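Local structure of fatty acid-binding protein TM_1468 (Thermotoga maritima, 1VPV) at residues 17-22 with 139-144; 25-30 with 273-278; 132-137 with 245-250; 171-176 with 229-234. The protein binds long-chain fatty acids such as palmitate and may take part in lipid transport or fatty acid metabolism. All coordinates share one frame; numbering follows the deposited sequence.

Contact 1. Residues 17-22 with 139-144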
# COMPACT_ATOMS: atom_id res chain seq x y z
N ILE A 17 3.82 8.28 -13.19
CA ILE A 17 2.94 7.67 -12.23
C ILE A 17 3.43 8.08 -10.85
O ILE A 17 4.61 7.96 -10.53
CB ILE A 17 2.91 6.14 -12.36
CG1 ILE A 17 2.28 5.74 -13.68
CG2 ILE A 17 2.15 5.50 -11.19
CD1 ILE A 17 2.43 4.24 -14.05
N LEU A 18 2.52 8.60 -10.03
CA LEU A 18 2.85 8.97 -8.67
C LEU A 18 2.00 8.14 -7.71
O LEU A 18 0.78 8.05 -7.87
CB LEU A 18 2.56 10.45 -8.48
CG LEU A 18 2.84 11.00 -7.09
CD1 LEU A 18 4.32 11.03 -6.82
CD2 LEU A 18 2.24 12.40 -7.01
N VAL A 19 2.63 7.51 -6.73
CA VAL A 19 1.86 6.97 -5.57
C VAL A 19 2.31 7.76 -4.35
O VAL A 19 3.30 8.49 -4.39
CB VAL A 19 2.07 5.45 -5.36
CG1 VAL A 19 1.69 4.65 -6.64
CG2 VAL A 19 3.53 5.15 -4.95
N ASP A 20 1.57 7.64 -3.26
CA ASP A 20 1.95 8.22 -2.00
C ASP A 20 2.76 7.22 -1.19
O ASP A 20 2.81 6.03 -1.53
CB ASP A 20 0.72 8.72 -1.27
CG ASP A 20 -0.19 7.61 -0.81
OD1 ASP A 20 0.22 6.81 0.09
OD2 ASP A 20 -1.33 7.57 -1.33
N SER A 21 3.43 7.70 -0.13
CA SER A 21 4.36 6.86 0.63
C SER A 21 3.68 5.65 1.30
O SER A 21 4.34 4.65 1.59
CB SER A 21 5.07 7.68 1.69
OG SER A 21 4.12 8.23 2.57
N THR A 22 2.38 5.75 1.54
CA THR A 22 1.60 4.64 2.08
C THR A 22 1.40 3.48 1.09
O THR A 22 0.86 2.48 1.48
CB THR A 22 0.20 5.08 2.57
OG1 THR A 22 -0.67 5.28 1.46
CG2 THR A 22 0.29 6.35 3.34
N LEU A 139 0.34 -2.56 -7.26
CA LEU A 139 -0.11 -3.59 -8.20
C LEU A 139 -0.83 -2.91 -9.37
O LEU A 139 -0.40 -3.06 -10.50
CB LEU A 139 -0.96 -4.69 -7.51
CG LEU A 139 -0.23 -5.54 -6.47
CD1 LEU A 139 -1.15 -6.39 -5.67
CD2 LEU A 139 0.83 -6.39 -7.12
N PRO A 140 -1.88 -2.12 -9.09
CA PRO A 140 -2.48 -1.33 -10.19
C PRO A 140 -1.57 -0.31 -10.88
O PRO A 140 -1.83 0.06 -12.03
CB PRO A 140 -3.67 -0.63 -9.52
CG PRO A 140 -3.45 -0.74 -8.06
CD PRO A 140 -2.62 -1.97 -7.83
N ALA A 141 -0.50 0.14 -10.23
CA ALA A 141 0.47 1.04 -10.87
C ALA A 141 1.31 0.34 -11.90
O ALA A 141 1.56 0.89 -12.98
CB ALA A 141 1.37 1.67 -9.85
N ARG A 142 1.82 -0.84 -11.54
CA ARG A 142 2.53 -1.68 -12.49
C ARG A 142 1.67 -1.94 -13.71
O ARG A 142 2.14 -1.80 -14.85
CB ARG A 142 2.93 -3.00 -11.89
CG ARG A 142 3.60 -3.94 -12.90
CD ARG A 142 4.35 -5.06 -12.23
NE ARG A 142 3.44 -5.84 -11.39
CZ ARG A 142 3.82 -6.88 -10.64
NH1 ARG A 142 5.07 -7.31 -10.65
NH2 ARG A 142 2.92 -7.52 -9.89
N VAL A 143 0.43 -2.33 -13.46
CA VAL A 143 -0.48 -2.70 -14.54
C VAL A 143 -0.73 -1.51 -15.43
O VAL A 143 -0.75 -1.66 -16.62
CB VAL A 143 -1.83 -3.24 -13.98
CG1 VAL A 143 -2.83 -3.38 -15.08
CG2 VAL A 143 -1.62 -4.61 -13.28
N ALA A 144 -0.92 -0.33 -14.85
CA ALA A 144 -1.07 0.87 -15.64
C ALA A 144 0.14 1.10 -16.52
O ALA A 144 0.02 1.55 -17.67
CB ALA A 144 -1.28 2.06 -14.76
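Ile17, on strand 15-20, packs against Ala141 and Ala144 of helix 138-149, the helix running almost exactly antiparallel to the strand (178° between the short axes, 9.8 Å apart). This is strand-on-helix packing in the mixed sheet of the DegV fold, whose strand 15-20 lies between the parallel strands 35-43 and 97-102. Ile17 reaches the helix with both branches. CG2, anti to the backbone N, meets the methyl group of Ala141, with Ile17 CG2 4.1 Å from Ala141 CB. The longer arm leaves beside the backbone N (chi1 -67°) and carries its end to the helix backbone, where Ile17 CD1 lies 3.6 Å from Ala141 O. Ile17 CD1 also lies 4.4 Å from Ala144 CB, so one isoleucine touches alanines on successive turns. The nearest CA atoms, those of Ile17 and Ala141, are 7.2 Å apart, and alanines at these positions are consistent with that approach. Leu18 turns to the other face of the sheet, and its backbone bonds to Leu99 and Leu101. Val19 faces the helix again, its backbone paired with Asp36 and Ile38 and its side chain also touching Ile137. Its touch on the helix is slight, a single methyl meeting a methyl, with Val19 CG1 4.4 Å from Ala141 CB.

Contact 2. Residues 25-30 with 273-278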
# COMPACT_ATOMS: atom_id res chain seq x y z
N VAL A 25 5.86 1.16 -2.04
CA VAL A 25 6.27 0.70 -3.36
C VAL A 25 7.65 0.05 -3.31
O VAL A 25 8.58 0.59 -2.68
CB VAL A 25 6.24 1.87 -4.42
CG1 VAL A 25 7.31 2.92 -4.13
CG2 VAL A 25 6.37 1.32 -5.85
N PRO A 26 7.81 -1.13 -3.97
CA PRO A 26 9.14 -1.79 -3.92
C PRO A 26 10.22 -0.88 -4.46
O PRO A 26 9.97 -0.15 -5.42
CB PRO A 26 8.95 -3.03 -4.79
CG PRO A 26 7.43 -3.28 -4.74
CD PRO A 26 6.84 -1.90 -4.75
N PHE A 27 11.39 -0.87 -3.85
CA PHE A 27 12.38 0.17 -4.23
C PHE A 27 12.67 0.12 -5.71
O PHE A 27 12.75 1.17 -6.35
CB PHE A 27 13.66 0.09 -3.36
CG PHE A 27 13.39 0.31 -1.90
CD1 PHE A 27 12.89 1.54 -1.46
CD2 PHE A 27 13.53 -0.71 -0.98
CE1 PHE A 27 12.56 1.74 -0.12
CE2 PHE A 27 13.23 -0.52 0.38
CZ PHE A 27 12.74 0.71 0.80
N SER A 28 12.83 -1.08 -6.28
CA SER A 28 13.33 -1.23 -7.65
C SER A 28 12.31 -0.82 -8.69
O SER A 28 12.66 -0.49 -9.81
CB SER A 28 13.79 -2.66 -7.91
OG SER A 28 12.82 -3.61 -7.49
N TRP A 29 11.03 -0.82 -8.33
CA TRP A 29 9.98 -0.50 -9.27
C TRP A 29 9.94 0.97 -9.55
O TRP A 29 9.29 1.38 -10.52
CB TRP A 29 8.64 -0.89 -8.73
CG TRP A 29 8.40 -2.35 -8.69
CD1 TRP A 29 9.32 -3.35 -8.74
CD2 TRP A 29 7.13 -2.98 -8.56
NE1 TRP A 29 8.72 -4.57 -8.67
CE2 TRP A 29 7.36 -4.37 -8.55
CE3 TRP A 29 5.81 -2.50 -8.46
CZ2 TRP A 29 6.34 -5.30 -8.45
CZ3 TRP A 29 4.78 -3.40 -8.36
CH2 TRP A 29 5.05 -4.80 -8.34
N MSE A 30 10.59 1.77 -8.73
CA MSE A 30 10.49 3.22 -8.93
C MSE A 30 11.10 3.63 -10.26
O MSE A 30 10.45 4.29 -11.07
CB MSE A 30 11.13 3.97 -7.78
CG MSE A 30 10.37 3.75 -6.51
SE MSE A 30 10.86 4.98 -5.07
CE MSE A 30 12.61 4.22 -4.67
N ILE A 273 9.23 -8.56 -2.26
CA ILE A 273 9.01 -8.15 -0.89
C ILE A 273 9.26 -6.64 -0.78
O ILE A 273 10.23 -6.14 -1.34
CB ILE A 273 9.94 -8.94 0.08
CG1 ILE A 273 9.43 -10.39 0.19
CG2 ILE A 273 9.98 -8.31 1.47
CD1 ILE A 273 10.41 -11.33 0.85
N SER A 274 8.39 -5.94 -0.06
CA SER A 274 8.54 -4.51 0.19
C SER A 274 8.34 -4.14 1.67
O SER A 274 7.27 -4.40 2.25
CB SER A 274 7.53 -3.74 -0.64
OG SER A 274 7.76 -2.35 -0.55
N PRO A 275 9.33 -3.51 2.28
CA PRO A 275 9.14 -3.09 3.66
C PRO A 275 8.07 -1.99 3.77
O PRO A 275 7.99 -1.12 2.92
CB PRO A 275 10.50 -2.56 4.06
CG PRO A 275 11.16 -2.21 2.81
CD PRO A 275 10.65 -3.14 1.77
N MSE A 276 7.26 -2.03 4.80
CA MSE A 276 6.25 -0.98 4.98
C MSE A 276 6.93 0.30 5.47
O MSE A 276 7.83 0.27 6.35
CB MSE A 276 5.18 -1.43 5.97
CG MSE A 276 4.33 -2.55 5.48
SE MSE A 276 3.45 -3.65 6.91
CE MSE A 276 1.56 -3.66 6.16
N GLY A 277 6.50 1.42 4.89
CA GLY A 277 7.07 2.73 5.21
C GLY A 277 6.73 3.24 6.61
O GLY A 277 6.16 2.52 7.43
N LYS A 278 7.09 4.49 6.87
CA LYS A 278 6.92 5.08 8.21
C LYS A 278 5.44 5.24 8.59
O LYS A 278 5.04 4.95 9.71
CB LYS A 278 7.64 6.45 8.31
CG LYS A 278 9.07 6.49 7.79
CD LYS A 278 9.75 7.79 8.21
CE LYS A 278 11.18 7.90 7.68
NZ LYS A 278 11.66 9.29 7.89
O HOH W 1 11.50 -3.72 -2.22
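Pro26 and Phe27 pack on Ser274 and Pro275 in a buried, mainly apolar contact that brings the loop before helix 29-32 against the end of edge strand 267-275. The nearest CA atoms, those of Pro26 and Ser274, are 5.0 Å apart. Phe27 bears on the proline with one corner of its ring: Phe27 CE2 lies 3.6 Å from Pro275 CG, and Phe27 CZ is 3.9 Å from the same atom, the two side chains meeting at a slant. The phenyl group also touches Pro56 and Ile59 of helix 56-68. Ser274 brings its CB to the ring of Pro26, with Ser274 CB 4.1 Å from Pro26 CG. Its hydroxyl, anti to the backbone N (chi1 -173°), is directed past Pro26 N to the carbonyl O of Asp24, to which it hydrogen-bonds. A water joins the two backbones, accepting from Phe27 N at 3.3 Å and donating to Ile273 O at 2.9 Å. Within the loop, Pro26 CG sits 3.8 Å above the plane of the Trp29 ring, over its centre. Arg54 bonds through NH2 to the carbonyl oxygens of both Val25 and Pro275, and Asp24 OD1 accepts from Gly277 N. The contact thus lies at a strand-to-helix connection of the DegV fold, where strand 267-275 passes into helix 278-284 with Gly277 at the N-cap.

Contact 3. Residues 132-137 with 245-250. With PLM (palmitic acid), chain D.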
# COMPACT_ATOMS: atom_id res chain seq x y z
N LEU A 132 -7.39 1.28 -1.50
CA LEU A 132 -6.48 0.35 -0.89
C LEU A 132 -5.44 1.10 -0.10
O LEU A 132 -5.62 2.28 0.24
CB LEU A 132 -5.86 -0.56 -1.94
CG LEU A 132 -6.90 -1.41 -2.70
CD1 LEU A 132 -6.27 -1.91 -3.96
CD2 LEU A 132 -7.44 -2.54 -1.85
N ALA A 133 -4.41 0.36 0.29
CA ALA A 133 -3.28 0.94 0.99
C ALA A 133 -2.13 -0.06 0.94
O ALA A 133 -2.36 -1.25 0.65
CB ALA A 133 -3.65 1.26 2.38
N SER A 134 -0.91 0.45 1.18
CA SER A 134 0.31 -0.31 1.32
C SER A 134 0.56 -1.11 0.07
O SER A 134 0.27 -0.60 -1.01
CB SER A 134 0.27 -1.20 2.56
OG SER A 134 1.45 -1.98 2.67
N GLY A 135 1.10 -2.34 0.21
CA GLY A 135 1.62 -3.11 -0.96
C GLY A 135 0.58 -3.47 -2.03
O GLY A 135 0.91 -3.99 -3.10
N ALA A 136 -0.70 -3.24 -1.76
CA ALA A 136 -1.68 -3.48 -2.80
C ALA A 136 -1.68 -2.36 -3.84
O ALA A 136 -2.02 -2.61 -4.97
CB ALA A 136 -3.03 -3.67 -2.21
N ILE A 137 -1.30 -1.14 -3.47
CA ILE A 137 -1.42 0.02 -4.37
C ILE A 137 -0.50 -0.04 -5.59
O ILE A 137 -0.90 0.37 -6.68
CB ILE A 137 -1.20 1.36 -3.63
CG1 ILE A 137 -2.45 1.72 -2.85
CG2 ILE A 137 -0.85 2.53 -4.63
CD1 ILE A 137 -2.19 2.68 -1.72
N ILE A 245 2.93 -8.68 -3.80
CA ILE A 245 3.93 -7.97 -3.03
C ILE A 245 3.75 -8.39 -1.58
O ILE A 245 2.74 -8.13 -1.00
CB ILE A 245 3.76 -6.45 -3.16
CG1 ILE A 245 3.87 -6.05 -4.63
CG2 ILE A 245 4.82 -5.68 -2.33
CD1 ILE A 245 3.74 -4.53 -4.85
N GLY A 246 4.73 -9.09 -1.02
CA GLY A 246 4.77 -9.34 0.41
C GLY A 246 5.23 -8.09 1.15
O GLY A 246 6.25 -7.47 0.76
N VAL A 247 4.47 -7.69 2.17
CA VAL A 247 4.84 -6.52 2.97
C VAL A 247 5.09 -6.87 4.40
O VAL A 247 4.55 -7.84 4.93
CB VAL A 247 3.80 -5.36 2.91
CG1 VAL A 247 3.67 -4.84 1.48
CG2 VAL A 247 2.48 -5.83 3.46
N HIS A 248 5.92 -6.06 5.04
CA HIS A 248 6.27 -6.29 6.41
C HIS A 248 6.77 -5.00 7.04
O HIS A 248 7.41 -4.19 6.39
CB HIS A 248 7.34 -7.38 6.48
CG HIS A 248 8.68 -6.92 6.01
ND1 HIS A 248 9.67 -6.51 6.88
CD2 HIS A 248 9.20 -6.80 4.76
CE1 HIS A 248 10.74 -6.16 6.19
NE2 HIS A 248 10.47 -6.31 4.90
N ALA A 249 6.48 -4.84 8.32
CA ALA A 249 7.06 -3.79 9.13
C ALA A 249 8.16 -4.41 9.96
O ALA A 249 7.93 -4.89 11.08
CB ALA A 249 5.98 -3.15 10.04
N ASP A 250 9.35 -4.42 9.39
CA ASP A 250 10.55 -4.99 9.99
C ASP A 250 10.35 -6.39 10.48
O ASP A 250 10.62 -6.70 11.64
CB ASP A 250 10.99 -4.10 11.13
CG ASP A 250 12.44 -4.34 11.57
OD1 ASP A 250 13.30 -4.80 10.77
OD2 ASP A 250 12.71 -4.03 12.74
C1 PLM D . -2.79 10.03 6.79
O1 PLM D . -3.47 10.71 5.98
O2 PLM D . -2.40 10.51 7.91
C2 PLM D . -2.41 8.63 6.39
C3 PLM D . -3.28 7.60 7.09
C4 PLM D . -2.78 6.19 6.77
C5 PLM D . -3.62 5.18 7.54
C6 PLM D . -3.19 3.76 7.29
C7 PLM D . -4.07 2.75 8.00
C8 PLM D . -3.38 1.38 8.07
C9 PLM D . -3.41 0.68 6.73
CA PLM D . -2.66 -0.64 6.77
CB PLM D . -2.84 -1.39 5.46
CC PLM D . -1.86 -2.56 5.38
CD PLM D . -2.11 -3.46 4.15
CE PLM D . -1.00 -4.48 3.95
CF PLM D . -1.33 -5.49 2.86
CG PLM D . -0.99 -4.97 1.46
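Val247 divides its two methyls between the protein and the palmitate. CG1, beside the backbone N and anti to the carbonyl carbon (chi1 -62°), presses on the glycine backbone, with Val247 CG1 3.6 Å from Gly135 CA. Val247 CG2, between the backbone N and the carbonyl carbon, turns to the lipid and lies 3.8 Å from palmitate CE. Ser134 flanks the same part of the chain from the loop side, its CB 3.6 Å from palmitate CD, while Gly135 N stands 3.6 Å from the terminal methyl, palmitate CG. Two residues earlier on the strand, Ile245 lays its end methyl on the loop backbone, Ile245 CD1 being 3.4 Å from Gly135 O. No side chain could readily sit at Gly135: a CB there would fall 2.4 Å from Val247 CG1. Replacing Val247 by an alanine removes both methyls, which is likely to open a gap beside Gly135 and the lipid end. Further out, Ser134 OG is held by Asp24 OD2, and the loop turn is closed by a bond from Ile137 N to Ser134 O of 3.0 Å. Strand 241-248 is fixed by backbone bonds to Gly290 and Gly292 on one neighbour and to Ile272 and Ser274 on the other. The carboxylate end of the palmitate is held elsewhere, by Ser108 and Thr75. The contact thus lines part of the pocket around the tail end of the palmitate, which is gripped by van der Waals packing.

Contact 4. Residues 171-176 with 229-234. With PLM (palmitic acid), chain D.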
# COMPACT_ATOMS: atom_id res chain seq x y z
N LYS A 171 -6.18 -6.94 -3.78
CA LYS A 171 -6.54 -7.19 -2.39
C LYS A 171 -5.41 -6.82 -1.46
O LYS A 171 -4.23 -6.87 -1.83
CB LYS A 171 -6.86 -8.68 -2.22
CG LYS A 171 -7.88 -9.17 -3.23
CD LYS A 171 -8.20 -10.58 -2.98
CE LYS A 171 -9.23 -11.07 -3.96
NZ LYS A 171 -10.52 -10.36 -3.72
N ALA A 172 -5.78 -6.39 -0.26
CA ALA A 172 -4.82 -6.13 0.83
C ALA A 172 -5.27 -6.91 2.07
O ALA A 172 -6.41 -6.73 2.55
CB ALA A 172 -4.75 -4.66 1.11
N ILE A 173 -4.41 -7.81 2.53
CA ILE A 173 -4.70 -8.78 3.59
C ILE A 173 -3.46 -8.88 4.51
O ILE A 173 -2.34 -9.06 4.03
CB ILE A 173 -5.04 -10.16 2.97
CG1 ILE A 173 -6.27 -10.03 2.05
CG2 ILE A 173 -5.28 -11.22 4.05
CD1 ILE A 173 -6.61 -11.27 1.25
N PHE A 174 -3.64 -8.73 5.82
CA PHE A 174 -2.47 -8.63 6.73
C PHE A 174 -2.83 -8.98 8.16
O PHE A 174 -4.03 -9.06 8.51
CB PHE A 174 -1.82 -7.22 6.65
CG PHE A 174 -2.69 -6.10 7.20
CD1 PHE A 174 -3.81 -5.64 6.49
CD2 PHE A 174 -2.37 -5.48 8.40
CE1 PHE A 174 -4.61 -4.56 6.97
CE2 PHE A 174 -3.13 -4.43 8.90
CZ PHE A 174 -4.28 -3.96 8.18
N TYR A 175 -1.81 -9.21 8.98
CA TYR A 175 -2.00 -9.41 10.42
C TYR A 175 -1.04 -8.60 11.22
O TYR A 175 0.12 -8.39 10.80
CB TYR A 175 -1.93 -10.87 10.84
CG TYR A 175 -0.55 -11.56 10.80
CD1 TYR A 175 0.43 -11.30 11.76
CD2 TYR A 175 -0.28 -12.54 9.86
CE1 TYR A 175 1.65 -11.93 11.74
CE2 TYR A 175 0.96 -13.21 9.84
CZ TYR A 175 1.89 -12.90 10.78
OH TYR A 175 3.07 -13.55 10.77
N VAL A 176 -1.52 -8.13 12.36
CA VAL A 176 -0.73 -7.40 13.33
C VAL A 176 -0.68 -8.24 14.61
O VAL A 176 -1.51 -9.13 14.81
CB VAL A 176 -1.35 -6.01 13.63
CG1 VAL A 176 -1.37 -5.16 12.37
CG2 VAL A 176 -2.74 -6.14 14.22
N ILE A 229 -4.65 -16.51 4.04
CA ILE A 229 -4.80 -17.26 2.84
C ILE A 229 -6.23 -17.78 2.73
O ILE A 229 -6.77 -17.80 1.64
CB ILE A 229 -3.76 -18.42 2.76
CG1 ILE A 229 -2.36 -17.82 2.57
CG2 ILE A 229 -4.08 -19.38 1.60
CD1 ILE A 229 -1.24 -18.80 2.79
N GLU A 230 -6.84 -18.16 3.85
CA GLU A 230 -8.25 -18.57 3.82
C GLU A 230 -9.17 -17.40 3.45
O GLU A 230 -10.14 -17.59 2.74
CB GLU A 230 -8.71 -19.25 5.13
CG GLU A 230 -7.97 -20.54 5.41
CD GLU A 230 -8.49 -21.32 6.62
OE1 GLU A 230 -9.62 -21.87 6.54
OE2 GLU A 230 -7.75 -21.42 7.63
N LYS A 231 -8.84 -16.19 3.88
CA LYS A 231 -9.62 -15.03 3.47
C LYS A 231 -9.54 -14.79 1.96
O LYS A 231 -10.55 -14.59 1.30
CB LYS A 231 -9.20 -13.77 4.25
CG LYS A 231 -9.70 -12.44 3.66
CD LYS A 231 -11.24 -12.33 3.52
CE LYS A 231 -11.92 -12.05 4.85
NZ LYS A 231 -13.41 -12.23 4.80
N LEU A 232 -8.33 -14.82 1.41
CA LEU A 232 -8.15 -14.74 -0.04
C LEU A 232 -8.96 -15.80 -0.77
O LEU A 232 -9.52 -15.55 -1.85
CB LEU A 232 -6.67 -14.89 -0.38
CG LEU A 232 -6.32 -15.05 -1.86
CD1 LEU A 232 -6.57 -13.74 -2.58
CD2 LEU A 232 -4.88 -15.47 -2.03
N ARG A 233 -9.03 -17.00 -0.19
CA ARG A 233 -9.66 -18.13 -0.81
C ARG A 233 -11.19 -17.99 -0.84
O ARG A 233 -11.87 -18.75 -1.52
CB ARG A 233 -9.26 -19.40 -0.07
CG ARG A 233 -9.50 -20.67 -0.87
CD ARG A 233 -9.23 -21.93 -0.04
NE ARG A 233 -8.05 -21.80 0.80
CZ ARG A 233 -7.82 -22.53 1.90
NH1 ARG A 233 -8.69 -23.47 2.29
NH2 ARG A 233 -6.72 -22.32 2.62
N GLU A 234 -11.73 -17.02 -0.12
CA GLU A 234 -13.17 -16.83 -0.12
C GLU A 234 -13.69 -16.43 -1.48
O GLU A 234 -14.83 -16.77 -1.80
CB GLU A 234 -13.60 -15.82 0.94
CG GLU A 234 -13.50 -16.40 2.34
CD GLU A 234 -13.89 -15.41 3.43
OE1 GLU A 234 -14.40 -14.30 3.11
OE2 GLU A 234 -13.70 -15.75 4.61
C1 PLM D . -2.79 10.03 6.79
O1 PLM D . -3.47 10.71 5.98
O2 PLM D . -2.40 10.51 7.91
C2 PLM D . -2.41 8.63 6.39
C3 PLM D . -3.28 7.60 7.09
C4 PLM D . -2.78 6.19 6.77
C5 PLM D . -3.62 5.18 7.54
C6 PLM D . -3.19 3.76 7.29
C7 PLM D . -4.07 2.75 8.00
C8 PLM D . -3.38 1.38 8.07
C9 PLM D . -3.41 0.68 6.73
CA PLM D . -2.66 -0.64 6.77
CB PLM D . -2.84 -1.39 5.46
CC PLM D . -1.86 -2.56 5.38
CD PLM D . -2.11 -3.46 4.15
CE PLM D . -1.00 -4.48 3.95
CF PLM D . -1.33 -5.49 2.86
CG PLM D . -0.99 -4.97 1.46
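Helix 220-232 packs on strand 170-176 of the six-stranded mixed sheet of the DegV fold, the CA atoms of Ile173 and Leu232 approaching to 7.8 Å. Ile173 reaches the helix through its end methyl, with Ile173 CD1 4.0 Å from Leu232 CB, and the two side chains cross at about a right angle. Ile173 also touches Lys231 CG. From there the Lys231 chain bends twice and carries its ammonium away from the strand, to a salt bridge of 2.8 Å from Lys231 NZ to Glu234 OE1, met from above the carboxylate plane, and to a cation-pi contact with Tyr215. On the other face of the strand lies the palmitate: Ala172 CB is 3.8 Å from palmitate CG, and Phe174 lays one ring face on the chain, palmitate CC standing 3.7 Å above its centre. A serine in place of Phe174 has no ring to offer, which would probably leave the methyl-end half of the lipid chain without this packing surface. Lys171 bends at its end (chi4 -66°), taking NZ to a salt bridge with Asp235, while its aliphatic part lies across Leu232, Lys171 CD being 3.6 Å from Leu232 CD1.

Overall arrangement
Contacts 2, 3 and 4 all reach the same six-stranded mixed sheet, through strands 267-275, 241-248 and 170-176, whereas contact 1 belongs to the other sheet. Contacts 2 and 3 are nearest, their centres 8 Å apart on neighbouring parallel strands; the centres of contacts 1 and 4 are about 21 Å apart. Along the chain, contact 4 falls between the segments of contact 3, and contact 3 between those of contact 2, while contact 1 crosses both 2 and 3. The loop 132-137 leads directly into helix 138-149, linking contact 3 to contact 1. The palmitate runs past contacts 3 and 4, so residues far apart in sequence together enclose its tail.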